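Local coordinates for protein prolyl oligopeptidase (Novosphingobium capsulatum, PDB 1YR2) that probably hydrolyses oligopeptides after proline, and far less readily after alanine, as a serine protease of the prolyl oligopeptidase (S9A) family, at residues A[649-653]-A[708-712]; A[38-43]-A[80-84]; A[202-207]-A[248-254]. Residue numbers count along the deposited sequence, not the author numbering.

In the fold
Contacts 1 and 2 belong to the same half of the molecule, the hydrolase part, with centres about 15 Å apart; contact 3 lies in the β-propeller, about 58 and 66 Å from their centres. Helix 72-89 ties the first pair together, since it carries half of contact 2 and also covers side chains of contact 1. Depth governs chemistry here. Contact 1, a strand-on-helix core, is fully buried and mainly apolar, without hydrogen bonds between its two segments. Contact 2, at the surface, lays a proline-rich extended chain on a helix and adds a single tyrosine-to-carbonyl hydrogen bond. Contact 3, partly buried between two blades, relies mainly on polar side chains that bond to backbone groups.

Contact 1 of 3, residues A[649-653]-A[708-712]; sequences AILVT and DVQAF
Strand 649-653 and helix segment 708-712 show how an α/β core is filled by a few large side chains. The two run almost antiparallel, at 171°, with axes 9.5 Å apart, and L651 lies opposite V709, their CA atoms 7.1 Å apart. The strand is regularly extended, so A649, L651 and T653 all direct CA-to-CB toward the helix. F712, with chi1 t and chi2 near -93°, buries the most surface. Its ring receives L651 CB over one face in a CH-pi contact, 3.9 Å from the centroid and 15° off the normal; the amide I650 N lies at the ring edge, 3.6 Å from F712 CZ, and A649 CB is also 3.6 Å from F712 CZ. L651 (t, p) extends to the helix, placing CD2 3.8 Å from V709 CA and 4.0 Å from V709 CG2. V709, chi1 t, in turn sets CG2 3.8 Å from T653 CG2. The carboxylate of D708, whose CA-to-CB bond points toward the strand, is taken up in salt bridges with R95 and R686. Helix 664-675 covers the other face of the strand, at I650 and V652, completing the helix-sheet-helix sandwich of the α/β-hydrolase fold.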
loop_
_atom_site.group_PDB
_atom_site.type_symbol
_atom_site.label_atom_id
_atom_site.label_comp_id
_atom_site.label_asym_id
_atom_site.label_seq_id
_atom_site.Cartn_x
_atom_site.Cartn_y
_atom_site.Cartn_z
ATOM N N ALA A 649 -6.779 4.168 29.116
ATOM C CA ALA A 649 -5.304 4.312 29.097
ATOM C C ALA A 649 -4.942 4.802 27.701
ATOM O O ALA A 649 -5.486 4.308 26.719
ATOM C CB ALA A 649 -4.638 2.995 29.387
ATOM N N ILE A 650 -4.007 5.746 27.600
ATOM C CA ILE A 650 -3.664 6.363 26.346
ATOM C C ILE A 650 -2.169 6.493 26.238
ATOM O O ILE A 650 -1.524 6.957 27.189
ATOM C CB ILE A 650 -4.293 7.781 26.217
ATOM C CG1 ILE A 650 -5.816 7.731 26.277
ATOM C CG2 ILE A 650 -3.842 8.458 24.923
ATOM C CD1 ILE A 650 -6.491 9.095 26.374
ATOM N N LEU A 651 -1.614 6.028 25.119
ATOM C CA LEU A 651 -0.186 6.167 24.843
ATOM C C LEU A 651 -0.102 6.904 23.520
ATOM O O LEU A 651 -0.275 6.318 22.422
ATOM C CB LEU A 651 0.499 4.800 24.767
ATOM C CG LEU A 651 2.008 4.746 24.538
ATOM C CD1 LEU A 651 2.708 5.476 25.651
ATOM C CD2 LEU A 651 2.451 3.297 24.407
ATOM N N VAL A 652 0.145 8.199 23.635
ATOM C CA VAL A 652 0.415 9.064 22.505
ATOM C C VAL A 652 1.844 8.791 21.977
ATOM O O VAL A 652 2.791 8.649 22.761
ATOM C CB VAL A 652 0.270 10.521 22.928
ATOM C CG1 VAL A 652 0.512 11.470 21.763
ATOM C CG2 VAL A 652 -1.079 10.732 23.670
ATOM N N THR A 653 2.027 8.671 20.674
ATOM C CA THR A 653 3.406 8.465 20.148
ATOM C C THR A 653 3.745 9.460 19.084
ATOM O O THR A 653 2.895 9.818 18.242
ATOM C CB THR A 653 3.611 7.044 19.574
ATOM O OG1 THR A 653 2.707 6.872 18.485
ATOM C CG2 THR A 653 3.245 5.947 20.566
ATOM N N ASP A 708 6.303 -1.688 22.577
ATOM C CA ASP A 708 5.845 -0.786 23.650
ATOM C C ASP A 708 4.336 -0.536 23.550
ATOM O O ASP A 708 3.586 -0.682 24.506
ATOM C CB ASP A 708 6.533 0.569 23.519
ATOM C CG ASP A 708 7.941 0.601 24.130
ATOM O OD1 ASP A 708 8.375 -0.381 24.815
ATOM O OD2 ASP A 708 8.704 1.597 23.977
ATOM N N VAL A 709 3.912 -0.126 22.377
ATOM C CA VAL A 709 2.501 0.190 22.173
ATOM C C VAL A 709 1.684 -1.055 22.410
ATOM O O VAL A 709 0.694 -1.018 23.114
ATOM C CB VAL A 709 2.280 0.767 20.756
ATOM C CG1 VAL A 709 0.804 0.880 20.381
ATOM C CG2 VAL A 709 2.943 2.126 20.616
ATOM N N GLN A 710 2.040 -2.164 21.784
ATOM C CA GLN A 710 1.221 -3.341 21.952
ATOM C C GLN A 710 1.236 -3.905 23.376
ATOM O O GLN A 710 0.251 -4.453 23.844
ATOM C CB GLN A 710 1.541 -4.385 20.895
ATOM C CG GLN A 710 1.029 -3.973 19.524
ATOM C CD GLN A 710 1.169 -5.054 18.465
ATOM O OE1 GLN A 710 1.499 -6.227 18.786
ATOM N NE2 GLN A 710 0.874 -4.699 17.219
ATOM N N ALA A 711 2.354 -3.815 24.061
ATOM C CA ALA A 711 2.395 -4.224 25.471
ATOM C C ALA A 711 1.428 -3.364 26.296
ATOM O O ALA A 711 0.720 -3.888 27.163
ATOM C CB ALA A 711 3.806 -4.064 26.007
ATOM N N PHE A 712 1.420 -2.055 26.043
ATOM C CA PHE A 712 0.494 -1.120 26.729
ATOM C C PHE A 712 -0.952 -1.510 26.420
ATOM O O PHE A 712 -1.776 -1.729 27.311
ATOM C CB PHE A 712 0.815 0.301 26.288
ATOM C CG PHE A 712 0.048 1.376 26.991
ATOM C CD1 PHE A 712 -1.132 1.853 26.457
ATOM C CD2 PHE A 712 0.568 1.991 28.097
ATOM C CE1 PHE A 712 -1.795 2.902 27.098
ATOM C CE2 PHE A 712 -0.088 3.053 28.743
ATOM C CZ PHE A 712 -1.251 3.495 28.251
#

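Contact 2 of 3, residues A[38-43]-A[80-84]; sequences PPYPAS and AQSAY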
loop_
_atom_site.group_PDB
_atom_site.type_symbol
_atom_site.label_atom_id
_atom_site.label_comp_id
_atom_site.label_asym_id
_atom_site.label_seq_id
_atom_site.Cartn_x
_atom_site.Cartn_y
_atom_site.Cartn_z
ATOM N N PRO A 38 3.038 7.137 39.653
ATOM C CA PRO A 38 3.831 8.307 40.207
ATOM C C PRO A 38 3.356 9.563 39.543
ATOM O O PRO A 38 2.827 9.449 38.455
ATOM C CB PRO A 38 5.267 8.022 39.771
ATOM C CG PRO A 38 5.203 6.838 38.851
ATOM C CD PRO A 38 3.769 6.435 38.592
ATOM N N PRO A 39 3.505 10.733 40.143
ATOM C CA PRO A 39 2.886 11.931 39.559
ATOM C C PRO A 39 3.509 12.332 38.199
ATOM O O PRO A 39 4.714 12.164 37.938
ATOM C CB PRO A 39 3.079 13.013 40.630
ATOM C CG PRO A 39 4.009 12.426 41.664
ATOM C CD PRO A 39 4.265 10.998 41.386
ATOM N N TYR A 40 2.659 12.834 37.304
ATOM C CA TYR A 40 3.123 13.246 35.998
ATOM C C TYR A 40 4.188 14.343 36.097
ATOM O O TYR A 40 4.119 15.163 37.014
ATOM C CB TYR A 40 1.943 13.795 35.229
ATOM C CG TYR A 40 0.930 12.759 34.840
ATOM C CD1 TYR A 40 1.322 11.624 34.150
ATOM C CD2 TYR A 40 -0.412 12.901 35.165
ATOM C CE1 TYR A 40 0.420 10.663 33.762
ATOM C CE2 TYR A 40 -1.332 11.934 34.761
ATOM C CZ TYR A 40 -0.883 10.809 34.064
ATOM O OH TYR A 40 -1.759 9.823 33.623
ATOM N N PRO A 41 5.097 14.436 35.124
ATOM C CA PRO A 41 5.961 15.616 35.024
ATOM C C PRO A 41 5.118 16.861 34.828
ATOM O O PRO A 41 3.980 16.755 34.348
ATOM C CB PRO A 41 6.813 15.335 33.795
ATOM C CG PRO A 41 6.766 13.815 33.658
ATOM C CD PRO A 41 5.334 13.491 34.006
ATOM N N ALA A 42 5.640 18.006 35.246
ATOM C CA ALA A 42 4.892 19.236 35.176
ATOM C C ALA A 42 4.563 19.627 33.716
ATOM O O ALA A 42 5.344 19.432 32.803
ATOM C CB ALA A 42 5.667 20.370 35.896
ATOM N N SER A 43 3.383 20.178 33.510
ATOM C CA SER A 43 3.088 20.855 32.250
ATOM C C SER A 43 2.631 22.278 32.573
ATOM O O SER A 43 1.453 22.530 32.588
ATOM C CB SER A 43 2.014 20.066 31.489
ATOM O OG SER A 43 2.569 18.802 31.076
ATOM N N ALA A 80 11.703 15.055 30.302
ATOM C CA ALA A 80 10.929 14.574 31.454
ATOM C C ALA A 80 9.799 13.608 31.056
ATOM O O ALA A 80 9.657 12.547 31.660
ATOM C CB ALA A 80 10.369 15.779 32.295
ATOM N N GLN A 81 9.028 13.918 30.022
ATOM C CA GLN A 81 7.921 13.052 29.635
ATOM C C GLN A 81 8.466 11.738 29.064
ATOM O O GLN A 81 7.959 10.664 29.354
ATOM C CB GLN A 81 7.036 13.720 28.569
ATOM C CG GLN A 81 6.206 14.904 29.075
ATOM C CD GLN A 81 5.115 14.530 30.082
ATOM O OE1 GLN A 81 4.769 13.352 30.220
ATOM N NE2 GLN A 81 4.564 15.534 30.784
ATOM N N SER A 82 9.517 11.846 28.265
ATOM C CA SER A 82 10.095 10.694 27.609
ATOM C C SER A 82 10.645 9.727 28.638
ATOM O O SER A 82 10.439 8.536 28.531
ATOM C CB SER A 82 11.205 11.119 26.652
ATOM O OG SER A 82 11.557 9.979 25.869
ATOM N N ALA A 83 11.349 10.239 29.629
ATOM C CA ALA A 83 11.923 9.387 30.663
ATOM C C ALA A 83 10.828 8.778 31.539
ATOM O O ALA A 83 10.901 7.585 31.896
ATOM C CB ALA A 83 12.928 10.171 31.508
ATOM N N TYR A 84 9.805 9.579 31.837
ATOM C CA TYR A 84 8.652 9.143 32.619
ATOM C C TYR A 84 7.929 7.986 31.913
ATOM O O TYR A 84 7.538 7.004 32.535
ATOM C CB TYR A 84 7.682 10.311 32.810
ATOM C CG TYR A 84 6.491 10.001 33.659
ATOM C CD1 TYR A 84 5.344 9.484 33.093
ATOM C CD2 TYR A 84 6.511 10.207 35.039
ATOM C CE1 TYR A 84 4.220 9.188 33.866
ATOM C CE2 TYR A 84 5.396 9.920 35.819
ATOM C CZ TYR A 84 4.263 9.417 35.230
ATOM O OH TYR A 84 3.168 9.101 35.973
#
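Y84 lays one face of its ring over the pyrrolidine of P41, whose CD stands 3.8 Å from the ring centroid and 20° off the normal, a CH-pi contact; the closest ring atom, Y84 CD2, is 3.6 Å from P41 CD. With chi1 t, the tyrosine reaches from the helix across the loop until its hydroxyl meets the backbone: Y84 OH donates to P38 O at a short 2.5 Å. A proline-rich chain lacks amide hydrogens at its prolines but keeps its carbonyls, and the tyrosine exploits one of them. Y40 adds a second ring, obliquely set at 52° to that of Y84, with Y40 CD1 3.8 Å from Y84 CE1.

Residues P39 to A42 all hold phi near -60° and psi near 150°, so the segment is a short polyproline II stretch laid along helix 72-89. Here the start of the modelled chain is thereby bound to the hydrolase half of the enzyme, because helix 72-89 also packs on strand 683-687 through Q81 and Y84.

One helical turn before Y84, A80 continues the apolar strip: P41 CB is 3.9 Å from A80 CB, and P41 CG is 3.7 Å from A80 O. Q81 flanks P41 too, with NE2 3.8 Å from P41 CB, but its amide nitrogen bonds to Q674. The other polar ends likewise turn to outside partners, Y40 OH to the amide of H683 and S43 OG to W77, which link the loop to strand 683-687 and to an earlier turn of helix 72-89.

Contact 3 of 3, residues A[202-207]-A[248-254]; sequences LADELK and HRLGTPQ
A glutamine side chain here imitates the edge of a β-strand. Q254, fully extended (chi1 and chi2 both t), points CA-to-CB toward segment 202-207 and pairs its amide with both backbone groups of K207: K207 N donates to Q254 OE1 at 2.8 Å, and Q254 NE2 donates to K207 O at 2.9 Å. A water bridges E205 O (2.6 Å) and the same Q254 OE1 (3.1 Å).

The second polar centre is the buried D204, chi1 m, just after the chain turns a corner at A203. Its OD2 accepts from H248 NE2 at 2.7 Å and from G251 N at 2.8 Å. G251 belongs to a type II β-turn from R249 to T252, where phi 86° and psi 7° call for glycine; T252 OG1 tightens the turn by donating to R249 O at 2.7 Å. Between the two centres, L206 CD2 sits over the face of the H248 ring, 3.6 Å from its centroid. In register, the CA atoms of D204 and G251 are 6.6 Å apart and those of L206 and Q254 6.1 Å.

H248 is also held by D257 and Q254 by Y224. Strand 204-210 is the last of its four-stranded propeller blade, flanked by strand 188-195, while strand 244-249 pairs with 221-226 and 258-261 in the next blade, so the contact fastens two consecutive blades.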
loop_
_atom_site.group_PDB
_atom_site.type_symbol
_atom_site.label_atom_id
_atom_site.label_comp_id
_atom_site.label_asym_id
_atom_site.label_seq_id
_atom_site.Cartn_x
_atom_site.Cartn_y
_atom_site.Cartn_z
ATOM N N LEU A 202 27.127 -9.184 -22.507
ATOM C CA LEU A 202 27.454 -8.800 -23.856
ATOM C C LEU A 202 28.078 -7.408 -23.789
ATOM O O LEU A 202 28.039 -6.697 -22.746
ATOM C CB LEU A 202 26.250 -8.733 -24.812
ATOM C CG LEU A 202 25.130 -9.788 -24.901
ATOM C CD1 LEU A 202 24.585 -9.851 -26.337
ATOM C CD2 LEU A 202 25.591 -11.111 -24.434
ATOM N N ALA A 203 28.571 -6.987 -24.928
ATOM C CA ALA A 203 29.359 -5.775 -25.000
ATOM C C ALA A 203 28.429 -4.576 -24.949
ATOM O O ALA A 203 28.817 -3.521 -24.436
ATOM C CB ALA A 203 30.182 -5.751 -26.305
ATOM N N ASP A 204 27.219 -4.743 -25.498
ATOM C CA ASP A 204 26.287 -3.619 -25.789
ATOM C C ASP A 204 25.923 -2.902 -24.524
ATOM O O ASP A 204 25.607 -3.553 -23.482
ATOM C CB ASP A 204 24.958 -4.086 -26.400
ATOM C CG ASP A 204 25.129 -4.958 -27.636
ATOM O OD1 ASP A 204 25.876 -5.998 -27.579
ATOM O OD2 ASP A 204 24.519 -4.686 -28.697
ATOM N N GLU A 205 25.994 -1.574 -24.593
ATOM C CA GLU A 205 25.502 -0.740 -23.532
ATOM C C GLU A 205 24.829 0.445 -24.155
ATOM O O GLU A 205 25.332 1.041 -25.149
ATOM C CB GLU A 205 26.590 -0.270 -22.577
ATOM C CG GLU A 205 27.405 -1.345 -21.872
ATOM C CD GLU A 205 28.231 -0.757 -20.739
ATOM O OE1 GLU A 205 28.400 0.480 -20.701
ATOM O OE2 GLU A 205 28.693 -1.528 -19.883
ATOM N N LEU A 206 23.698 0.824 -23.575
ATOM C CA LEU A 206 22.930 1.947 -24.071
ATOM C C LEU A 206 23.005 3.019 -23.000
ATOM O O LEU A 206 22.686 2.757 -21.813
ATOM C CB LEU A 206 21.466 1.563 -24.352
ATOM C CG LEU A 206 21.246 0.404 -25.346
ATOM C CD1 LEU A 206 19.797 0.102 -25.426
ATOM C CD2 LEU A 206 21.740 0.701 -26.736
ATOM N N LYS A 207 23.428 4.219 -23.417
ATOM C CA LYS A 207 23.540 5.373 -22.537
ATOM C C LYS A 207 22.420 6.369 -22.843
ATOM O O LYS A 207 21.751 6.301 -23.878
ATOM C CB LYS A 207 24.942 6.043 -22.673
ATOM C CG LYS A 207 26.123 5.171 -22.231
ATOM C CD LYS A 207 25.983 4.784 -20.774
ATOM C CE LYS A 207 27.264 4.199 -20.150
ATOM N NZ LYS A 207 27.085 4.159 -18.658
ATOM N N HIS A 248 17.491 -0.472 -30.729
ATOM C CA HIS A 248 18.856 -0.949 -30.727
ATOM C C HIS A 248 18.937 -2.367 -31.288
ATOM O O HIS A 248 18.268 -3.282 -30.781
ATOM C CB HIS A 248 19.449 -0.956 -29.314
ATOM C CG HIS A 248 20.834 -1.507 -29.265
ATOM N ND1 HIS A 248 21.884 -0.903 -29.914
ATOM C CD2 HIS A 248 21.340 -2.634 -28.691
ATOM C CE1 HIS A 248 22.988 -1.608 -29.713
ATOM N NE2 HIS A 248 22.683 -2.672 -28.992
ATOM N N ARG A 249 19.832 -2.564 -32.250
ATOM C CA ARG A 249 20.116 -3.919 -32.764
ATOM C C ARG A 249 21.325 -4.549 -32.100
ATOM O O ARG A 249 22.376 -3.958 -31.994
ATOM C CB ARG A 249 20.240 -3.895 -34.289
ATOM C CG ARG A 249 18.855 -3.649 -34.955
ATOM C CD ARG A 249 18.915 -3.683 -36.475
ATOM N NE ARG A 249 17.609 -3.462 -37.092
ATOM C CZ ARG A 249 17.157 -2.279 -37.473
ATOM N NH1 ARG A 249 17.877 -1.168 -37.304
ATOM N NH2 ARG A 249 15.974 -2.211 -38.034
ATOM N N LEU A 250 21.154 -5.751 -31.589
ATOM C CA LEU A 250 22.154 -6.298 -30.699
ATOM C C LEU A 250 23.395 -6.583 -31.534
ATOM O O LEU A 250 23.261 -6.988 -32.664
ATOM C CB LEU A 250 21.614 -7.561 -30.014
ATOM C CG LEU A 250 20.909 -7.461 -28.669
ATOM C CD1 LEU A 250 21.882 -6.950 -27.620
ATOM C CD2 LEU A 250 19.637 -6.592 -28.716
ATOM N N GLY A 251 24.578 -6.341 -30.979
ATOM C CA GLY A 251 25.846 -6.489 -31.695
ATOM C C GLY A 251 26.310 -5.284 -32.496
ATOM O O GLY A 251 27.256 -5.359 -33.283
ATOM N N THR A 252 25.608 -4.171 -32.364
ATOM C CA THR A 252 26.030 -2.945 -33.007
ATOM C C THR A 252 26.200 -1.881 -31.930
ATOM O O THR A 252 25.705 -2.038 -30.818
ATOM C CB THR A 252 25.008 -2.464 -34.052
ATOM O OG1 THR A 252 23.762 -2.164 -33.414
ATOM C CG2 THR A 252 24.646 -3.580 -35.032
ATOM N N PRO A 253 26.921 -0.822 -32.244
ATOM C CA PRO A 253 27.038 0.294 -31.317
ATOM C C PRO A 253 25.724 1.061 -31.250
ATOM O O PRO A 253 24.892 1.032 -32.178
ATOM C CB PRO A 253 28.167 1.154 -31.908
ATOM C CG PRO A 253 28.322 0.714 -33.298
ATOM C CD PRO A 253 27.699 -0.603 -33.466
ATOM N N GLN A 254 25.555 1.759 -30.137
ATOM C CA GLN A 254 24.365 2.593 -29.961
ATOM C C GLN A 254 24.256 3.640 -31.056
ATOM O O GLN A 254 23.141 4.071 -31.411
ATOM C CB GLN A 254 24.371 3.256 -28.567
ATOM C CG GLN A 254 23.121 4.122 -28.296
ATOM C CD GLN A 254 23.023 4.574 -26.866
ATOM O OE1 GLN A 254 24.056 4.643 -26.154
ATOM N NE2 GLN A 254 21.795 4.852 -26.400
HETATM O O HOH W 1 26.770 3.191 -25.710
#